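Local coordinates for IPT/TIG domain-containing protein BACOVA_02650 (Bacteroides ovatus, PDB 5E7H) that binds polysaccharide at the cell surface and probably captures xyloglucan before its transport into the periplasm for degradation, at residues A[12-17]-A[115-120]; A[163-168]-A[205-210]. All coordinates share one frame; numbering follows the deposited sequence.

Contact 1 (A[12-17]-A[115-120]); sequences MPVVGS and PYVSNG. With NA (sodium ion), chain I.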
ATOM      1  N   MET A  12       0.904  -2.818  -5.688  1.00 14.12           N
ATOM      2  CA  MET A  12      -0.409  -2.446  -6.217  1.00 14.72           C
ATOM      3  C   MET A  12      -0.451  -0.947  -6.471  1.00 15.11           C
ATOM      4  O   MET A  12      -1.261  -0.222  -5.893  1.00 17.16           O
ATOM      5  CB  MET A  12      -1.531  -2.886  -5.276  1.00 15.47           C
ATOM      6  CG  MET A  12      -2.896  -2.895  -5.968  1.00 15.20           C
ATOM      7  SD  MET A  12      -4.185  -3.737  -5.014  1.00 17.53           S
ATOM      8  CE  MET A  12      -3.750  -5.418  -5.360  1.00 19.02           C
ATOM      9  N   PRO A  13       0.424  -0.488  -7.363  1.00 13.99           N
ATOM     10  CA  PRO A  13       0.439   0.942  -7.689  1.00 15.14           C
ATOM     11  C   PRO A  13      -0.864   1.368  -8.321  1.00 16.94           C
ATOM     12  O   PRO A  13      -1.456   0.647  -9.120  1.00 16.71           O
ATOM     13  CB  PRO A  13       1.612   1.076  -8.657  1.00 16.48           C
ATOM     14  CG  PRO A  13       1.832  -0.286  -9.211  1.00 17.96           C
ATOM     15  CD  PRO A  13       1.416  -1.248  -8.136  1.00 15.51           C
ATOM     16  N   VAL A  14      -1.303   2.572  -7.963  1.00 16.20           N
ATOM     17  CA  VAL A  14      -2.505   3.152  -8.554  1.00 16.37           C
ATOM     18  C   VAL A  14      -2.345   3.348 -10.062  1.00 15.64           C
ATOM     19  O   VAL A  14      -1.282   3.775 -10.556  1.00 16.08           O
ATOM     20  CB  VAL A  14      -2.831   4.502  -7.847  1.00 16.94           C
ATOM     21  CG1 VAL A  14      -4.011   5.222  -8.518  1.00 17.97           C
ATOM     22  CG2 VAL A  14      -3.129   4.262  -6.382  1.00 17.57           C
ATOM     23  N   VAL A  15      -3.397   3.047 -10.825  1.00 16.43           N
ATOM     24  CA  VAL A  15      -3.367   3.288 -12.252  1.00 16.82           C
ATOM     25  C   VAL A  15      -3.157   4.789 -12.530  1.00 16.64           C
ATOM     26  O   VAL A  15      -3.855   5.639 -11.972  1.00 18.27           O
ATOM     27  CB  VAL A  15      -4.658   2.819 -12.943  1.00 19.67           C
ATOM     28  CG1 VAL A  15      -4.638   3.104 -14.399  1.00 19.99           C
ATOM     29  CG2 VAL A  15      -4.863   1.312 -12.696  1.00 21.90           C
ATOM     30  N   GLY A  16      -2.173   5.106 -13.356  1.00 15.79           N
ATOM     31  CA  GLY A  16      -1.854   6.492 -13.650  1.00 16.12           C
ATOM     32  C   GLY A  16      -0.717   7.032 -12.816  1.00 15.91           C
ATOM     33  O   GLY A  16      -0.334   8.188 -12.977  1.00 17.07           O
ATOM     34  N   SER A  17      -0.189   6.213 -11.916  1.00 17.52           N
ATOM     35  CA  SER A  17       0.941   6.606 -11.080  1.00 15.51           C
ATOM     36  C   SER A  17       2.217   5.927 -11.563  1.00 17.97           C
ATOM     37  O   SER A  17       2.185   5.025 -12.409  1.00 17.92           O
ATOM     38  CB  SER A  17       0.677   6.281  -9.617  1.00 16.97           C
ATOM     39  OG  SER A  17       0.839   4.886  -9.360  1.00 18.76           O
ATOM     40  N   PRO A 115      -6.112  13.125  -4.276  1.00 13.70           N
ATOM     41  CA  PRO A 115      -4.829  12.499  -4.628  1.00 13.35           C
ATOM     42  C   PRO A 115      -4.609  12.285  -6.143  1.00 13.17           C
ATOM     43  O   PRO A 115      -3.716  11.519  -6.511  1.00 14.23           O
ATOM     44  CB  PRO A 115      -4.909  11.174  -3.893  1.00 12.92           C
ATOM     45  CG  PRO A 115      -6.376  10.812  -3.998  1.00 13.68           C
ATOM     46  CD  PRO A 115      -7.102  12.115  -3.843  1.00 14.37           C
ATOM     47  N   TYR A 116      -5.414  12.975  -6.941  1.00 13.13           N
ATOM     48  CA  TYR A 116      -5.289  13.111  -8.411  1.00 15.99           C
ATOM     49  C   TYR A 116      -5.698  11.854  -9.157  1.00 14.99           C
ATOM     50  O   TYR A 116      -6.500  11.963 -10.096  1.00 16.16           O
ATOM     51  CB  TYR A 116      -3.871  13.553  -8.828  1.00 16.62           C
ATOM     52  CG  TYR A 116      -3.443  14.841  -8.180  1.00 16.16           C
ATOM     53  CD1 TYR A 116      -4.064  16.045  -8.504  1.00 19.34           C
ATOM     54  CD2 TYR A 116      -2.431  14.847  -7.238  1.00 17.24           C
ATOM     55  CE1 TYR A 116      -3.667  17.228  -7.894  1.00 21.60           C
ATOM     56  CE2 TYR A 116      -2.037  16.017  -6.623  1.00 19.57           C
ATOM     57  CZ  TYR A 116      -2.659  17.195  -6.956  1.00 21.55           C
ATOM     58  OH  TYR A 116      -2.254  18.360  -6.333  1.00 28.13           O
ATOM     59  N   VAL A 117      -5.158  10.693  -8.773  1.00 12.97           N
ATOM     60  CA  VAL A 117      -5.572   9.401  -9.299  1.00 13.07           C
ATOM     61  C   VAL A 117      -5.973   8.492  -8.137  1.00 13.84           C
ATOM     62  O   VAL A 117      -5.542   8.697  -6.999  1.00 13.25           O
ATOM     63  CB  VAL A 117      -4.457   8.740 -10.148  1.00 12.12           C
ATOM     64  CG1 VAL A 117      -4.241   9.543 -11.426  1.00 14.79           C
ATOM     65  CG2 VAL A 117      -3.159   8.617  -9.387  1.00 14.16           C
ATOM     66  N   SER A 118      -6.847   7.529  -8.419  1.00 13.62           N
ATOM     67  CA  SER A 118      -7.194   6.503  -7.442  1.00 13.83           C
ATOM     68  C   SER A 118      -7.724   5.295  -8.167  1.00 13.76           C
ATOM     69  O   SER A 118      -8.215   5.389  -9.288  1.00 16.26           O
ATOM     70  CB  SER A 118      -8.231   7.011  -6.428  1.00 15.54           C
ATOM     71  OG  SER A 118      -9.483   7.234  -7.022  1.00 14.94           O
ATOM     72  N   ASN A 119      -7.612   4.147  -7.501  1.00 16.22           N
ATOM     73  CA  ASN A 119      -8.265   2.937  -7.958  1.00 17.59           C
ATOM     74  C   ASN A 119      -9.632   2.934  -7.282  1.00 17.13           C
ATOM     75  O   ASN A 119      -9.794   2.395  -6.183  1.00 21.04           O
ATOM     76  CB  ASN A 119      -7.446   1.696  -7.589  1.00 17.24           C
ATOM     77  CG  ASN A 119      -6.254   1.446  -8.519  1.00 21.33           C
ATOM     78  OD1 ASN A 119      -5.908   2.252  -9.393  1.00 21.80           O
ATOM     79  ND2 ASN A 119      -5.640   0.277  -8.349  1.00 21.09           N
ATOM     80  N   GLY A 120     -10.599   3.605  -7.897  1.00 17.20           N
ATOM     81  CA  GLY A 120     -11.910   3.748  -7.298  1.00 16.92           C
ATOM     82  C   GLY A 120     -11.884   4.573  -6.032  1.00 16.07           C
ATOM     83  O   GLY A 120     -11.205   5.585  -5.944  1.00 18.01           O
TER
HETATM   84 NA    NA I 508     -10.331   1.515  -3.838  1.00 24.60          NA
HETATM   85  O   HOH W   1      -8.967  -0.353  -5.071  1.00 27.70           O
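Asn119 and Val15 meet with their side chains at about a right angle, and one hydrogen bond joins them. Val15 N donates its N-H to Asn119 OD1 at 3.0 Å. The bond is nearly straight, 167° at the hydrogen, with the donor tilted 18° from the plane of the amide. Asn119 CG stands anti to its own carbonyl carbon, beside the backbone N, and from there OD1 reaches Val15 N. OD1 also lies 3.6 Å from Val15 CG2. The other end of the amide, ND2, is hydrogen-bonded to Tyr84 OH, which also bonds Pro13 O. An alanine in place of Asn119 would probably leave Val15 N without its acceptor and Tyr84 OH without one of its partners.

Val14 and Val117 cross obliquely and make the apolar half of the contact. Val14 CG1, anti to its backbone N (chi1 175°), comes within 3.6 Å of Val117 CG2. The same methyl lies 3.6 Å from Ser118 CA. Val117 CB packs against Val15 O at 3.6 Å. Trp207 touches the side chain of Val14 as well.

Val14 to Ser17 form a type II beta turn. Val14 O accepts twice, from Ser17 N and from Ser17 OG at 2.7 Å. The hydroxyl bond lies in the carbonyl plane, on a lone pair. At Gly16 a side-chain carbon would press on the carbonyl O of Val15 and come close to Val117 CG1.

The contact joins a loop of the IPT/TIG domain to a loop of the xyloglucan-binding domain. Asn119 O binds the sodium ion at 2.6 Å, with Asn92, Thr121 and Asp253 as further protein ligands. Asn119 therefore works both ways: its carbonyl holds the metal, while its side-chain amide ties the two domains together.

Contact 2 (A[163-168]-A[205-210]); sequences QFECFV and GKWMQC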
ATOM      1  N   GLN A 163       0.216  -4.224   4.066  1.00 12.73           N
ATOM      2  CA  GLN A 163       0.585  -3.203   3.082  1.00 13.44           C
ATOM      3  C   GLN A 163      -0.645  -2.390   2.760  1.00 13.51           C
ATOM      4  O   GLN A 163      -1.778  -2.884   2.831  1.00 14.31           O
ATOM      5  CB  GLN A 163       1.116  -3.812   1.782  1.00 18.46           C
ATOM      6  CG  GLN A 163       2.415  -4.509   1.857  1.00 24.35           C
ATOM      7  CD  GLN A 163       2.840  -4.999   0.478  1.00 20.02           C
ATOM      8  OE1 GLN A 163       2.002  -5.302  -0.384  1.00 18.43           O
ATOM      9  NE2 GLN A 163       4.131  -5.077   0.272  1.00 21.47           N
ATOM     10  N   PHE A 164      -0.429  -1.157   2.327  1.00 12.46           N
ATOM     11  CA  PHE A 164      -1.531  -0.330   1.837  1.00 12.17           C
ATOM     12  C   PHE A 164      -0.923   0.790   1.038  1.00 13.11           C
ATOM     13  O   PHE A 164       0.258   1.079   1.190  1.00 14.83           O
ATOM     14  CB  PHE A 164      -2.411   0.230   2.973  1.00 13.29           C
ATOM     15  CG  PHE A 164      -1.660   0.922   4.081  1.00 14.43           C
ATOM     16  CD1 PHE A 164      -1.157   0.205   5.171  1.00 15.16           C
ATOM     17  CD2 PHE A 164      -1.485   2.301   4.068  1.00 15.55           C
ATOM     18  CE1 PHE A 164      -0.474   0.852   6.206  1.00 16.71           C
ATOM     19  CE2 PHE A 164      -0.818   2.941   5.103  1.00 17.69           C
ATOM     20  CZ  PHE A 164      -0.306   2.223   6.152  1.00 15.60           C
ATOM     21  N   GLU A 165      -1.736   1.417   0.217  1.00 11.47           N
ATOM     22  CA  GLU A 165      -1.297   2.593  -0.520  1.00 12.53           C
ATOM     23  C   GLU A 165      -1.708   3.804   0.275  1.00 13.52           C
ATOM     24  O   GLU A 165      -2.781   3.827   0.886  1.00 12.19           O
ATOM     25  CB  GLU A 165      -1.909   2.622  -1.906  1.00 12.79           C
ATOM     26  CG  GLU A 165      -0.895   2.737  -3.029  1.00 17.51           C
ATOM     27  CD  GLU A 165       0.068   1.559  -3.119  1.00 20.23           C
ATOM     28  OE1 GLU A 165       1.088   1.699  -3.815  1.00 20.43           O
ATOM     29  OE2 GLU A 165      -0.208   0.493  -2.541  1.00 20.59           O
ATOM     30  N   CYS A 166      -0.863   4.825   0.247  1.00 11.90           N
ATOM     31  CA  CYS A 166      -1.094   6.046   1.014  1.00 13.06           C
ATOM     32  C   CYS A 166      -0.659   7.260   0.203  1.00 14.89           C
ATOM     33  O   CYS A 166       0.367   7.218  -0.482  1.00 14.12           O
ATOM     34  CB  CYS A 166      -0.334   5.973   2.310  1.00 13.61           C
ATOM     35  SG  CYS A 166      -0.644   7.339   3.455  1.00 15.83           S
ATOM     36  N   PHE A 167      -1.445   8.330   0.265  1.00 13.09           N
ATOM     37  CA  PHE A 167      -1.089   9.605  -0.341  1.00 13.68           C
ATOM     38  C   PHE A 167      -1.091  10.662   0.744  1.00 13.96           C
ATOM     39  O   PHE A 167      -2.108  10.863   1.392  1.00 14.79           O
ATOM     40  CB  PHE A 167      -2.081   9.971  -1.455  1.00 13.33           C
ATOM     41  CG  PHE A 167      -1.800  11.304  -2.132  1.00 13.37           C
ATOM     42  CD1 PHE A 167      -2.038  12.509  -1.474  1.00 15.69           C
ATOM     43  CD2 PHE A 167      -1.357  11.344  -3.444  1.00 15.81           C
ATOM     44  CE1 PHE A 167      -1.782  13.738  -2.107  1.00 17.58           C
ATOM     45  CE2 PHE A 167      -1.124  12.575  -4.081  1.00 17.49           C
ATOM     46  CZ  PHE A 167      -1.343  13.755  -3.401  1.00 16.71           C
ATOM     47  N   VAL A 168       0.050  11.316   0.932  1.00 12.89           N
ATOM     48  CA  VAL A 168       0.174  12.420   1.887  1.00 13.79           C
ATOM     49  C   VAL A 168       0.397  13.719   1.105  1.00 15.44           C
ATOM     50  O   VAL A 168       1.358  13.824   0.325  1.00 16.00           O
ATOM     51  CB  VAL A 168       1.338  12.190   2.863  1.00 14.45           C
ATOM     52  CG1 VAL A 168       1.547  13.430   3.771  1.00 16.40           C
ATOM     53  CG2 VAL A 168       1.120  10.908   3.679  1.00 15.57           C
ATOM     54  N   GLY A 205       2.706  14.270  -2.189  1.00 18.52           N
ATOM     55  CA  GLY A 205       2.191  14.671  -3.483  1.00 20.19           C
ATOM     56  C   GLY A 205       2.076  13.541  -4.465  1.00 19.28           C
ATOM     57  O   GLY A 205       1.848  13.796  -5.661  1.00 19.86           O
ATOM     58  N   LYS A 206       2.268  12.316  -3.988  1.00 16.88           N
ATOM     59  CA  LYS A 206       2.145  11.129  -4.821  1.00 16.93           C
ATOM     60  C   LYS A 206       1.831   9.942  -3.945  1.00 17.22           C
ATOM     61  O   LYS A 206       2.026   9.994  -2.730  1.00 18.79           O
ATOM     62  CB  LYS A 206       3.435  10.887  -5.608  1.00 19.08           C
ATOM     63  CG  LYS A 206       4.651  10.615  -4.745  1.00 23.31           C
ATOM     64  CD  LYS A 206       5.912  10.572  -5.601  1.00 31.22           C
ATOM     65  CE  LYS A 206       7.151  10.419  -4.761  1.00 43.34           C
ATOM     66  NZ  LYS A 206       8.374  10.336  -5.613  1.00 50.37           N
ATOM     67  N   TRP A 207       1.296   8.885  -4.545  1.00 14.95           N
ATOM     68  CA  TRP A 207       1.035   7.660  -3.817  1.00 14.22           C
ATOM     69  C   TRP A 207       2.317   6.916  -3.471  1.00 16.20           C
ATOM     70  O   TRP A 207       3.286   6.923  -4.248  1.00 20.08           O
ATOM     71  CB  TRP A 207       0.140   6.743  -4.629  1.00 14.03           C
ATOM     72  CG  TRP A 207      -1.305   7.171  -4.730  1.00 12.64           C
ATOM     73  CD1 TRP A 207      -1.880   7.861  -5.756  1.00 14.27           C
ATOM     74  CD2 TRP A 207      -2.355   6.907  -3.787  1.00 11.80           C
ATOM     75  NE1 TRP A 207      -3.213   8.058  -5.504  1.00 14.80           N
ATOM     76  CE2 TRP A 207      -3.531   7.484  -4.304  1.00 12.81           C
ATOM     77  CE3 TRP A 207      -2.410   6.256  -2.548  1.00 12.92           C
ATOM     78  CZ2 TRP A 207      -4.740   7.415  -3.647  1.00 12.33           C
ATOM     79  CZ3 TRP A 207      -3.627   6.187  -1.880  1.00 12.82           C
ATOM     80  CH2 TRP A 207      -4.778   6.763  -2.438  1.00 13.06           C
ATOM     81  N   MET A 208       2.318   6.291  -2.298  1.00 13.79           N
ATOM     82  CA  MET A 208       3.388   5.382  -1.903  1.00 13.98           C
ATOM     83  C   MET A 208       2.789   4.116  -1.330  1.00 14.04           C
ATOM     84  O   MET A 208       1.636   4.114  -0.846  1.00 14.20           O
ATOM     85  CB  MET A 208       4.315   6.029  -0.873  1.00 18.12           C
ATOM     86  CG  MET A 208       3.608   6.568   0.322  1.00 15.36           C
ATOM     87  SD  MET A 208       4.770   7.231   1.549  1.00 18.89           S
ATOM     88  CE  MET A 208       3.613   8.012   2.670  1.00 17.48           C
ATOM     89  N   GLN A 209       3.563   3.041  -1.394  1.00 13.73           N
ATOM     90  CA  GLN A 209       3.228   1.843  -0.661  1.00 12.09           C
ATOM     91  C   GLN A 209       3.820   1.944   0.733  1.00 13.86           C
ATOM     92  O   GLN A 209       5.009   2.221   0.893  1.00 16.86           O
ATOM     93  CB  GLN A 209       3.755   0.606  -1.363  1.00 13.40           C
ATOM     94  CG  GLN A 209       3.539  -0.669  -0.554  1.00 14.13           C
ATOM     95  CD  GLN A 209       4.051  -1.892  -1.305  1.00 14.66           C
ATOM     96  OE1 GLN A 209       3.301  -2.582  -1.998  1.00 16.01           O
ATOM     97  NE2 GLN A 209       5.340  -2.115  -1.217  1.00 17.67           N
ATOM     98  N   CYS A 210       2.987   1.701   1.738  1.00 13.77           N
ATOM     99  CA  CYS A 210       3.412   1.586   3.122  1.00 15.56           C
ATOM    100  C   CYS A 210       3.306   0.128   3.544  1.00 14.06           C
ATOM    101  O   CYS A 210       2.392  -0.572   3.110  1.00 14.94           O
ATOM    102  CB  CYS A 210       2.541   2.432   4.043  1.00 14.69           C
ATOM    103  SG  CYS A 210       2.547   4.195   3.653  1.00 17.06           S
TER
HETATM  104  O   HOH W   2       2.357  10.043  -0.039  1.00 18.42           O
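Gly205 N opens the pairing with a hydrogen bond to Val168 O at 2.9 Å. Gly205 C and Lys206 N both lie 3.4 Å from Phe167 CE2, so the ring rests against the backbone here. A water accepts from Val168 N and donates to Lys206 O, bridging the two segments.

Trp207 carries the aromatic part. Phe167 CB sits over the centre of its six-membered ring, 3.8 Å from the centroid. The Phe167 ring turns its edge to the face of the indole five-membered ring, with planes at 70°.

Met208 pairs with Cys166 through the backbone: Met208 N bonds Cys166 O and Cys166 N bonds Met208 O, each at 2.8 Å. Met208 CE reaches Val168 CG2 at 4.0 Å.

Gln209 crosses Gln163 obliquely, their amide planes 36° apart. The two amides are not bonded to each other. Gln209 NE2 goes to Ser197 OG, and Gln209 OE1 and Gln163 OE1 both accept from Arg256. Gln163 OE1 also bonds Thr11 OG1. Glu165 forms a salt bridge with Arg256 through OE2 and a hydrogen bond with Ser10 OG through OE1.

Cys210 and Phe164 are again joined by two backbone bonds. Cys210 CB lies over one face of the Phe164 ring, 3.8 Å from its centroid, and SG touches Cys166 CB.

These antiparallel strands belong to a sheet of the xyloglucan-binding domain. One face, with Phe164, Cys166, Met208 and Cys210, is apolar. The other combines aromatic packing with buried polar groups; there the charge of Glu165 is probably balanced by Arg256, which also serves the two glutamine amides.

In the fold
Contacts 1 and 2 lie side by side, their centres about 10 Å apart. Contact 1 closes along the chain before contact 2 opens. Trp207 links them: its NE1 is 2.8 Å from Val117 O, a probable hydrogen bond. Pro115 CB packs on Phe167 CG at 3.6 Å, and Met12 O lies 3.6 Å from Glu165 CD. The interdomain loops of contact 1 thus rest on the polar and aromatic face of the strand pair in contact 2. The sodium ion bound through Asn119 is about 8 Å from the nearest atom of the Trp207 side chain. Strand 246-259 joins contact 2 to the sodium site, since it pairs with strand 160-168 and supplies the sodium ligand Asp253.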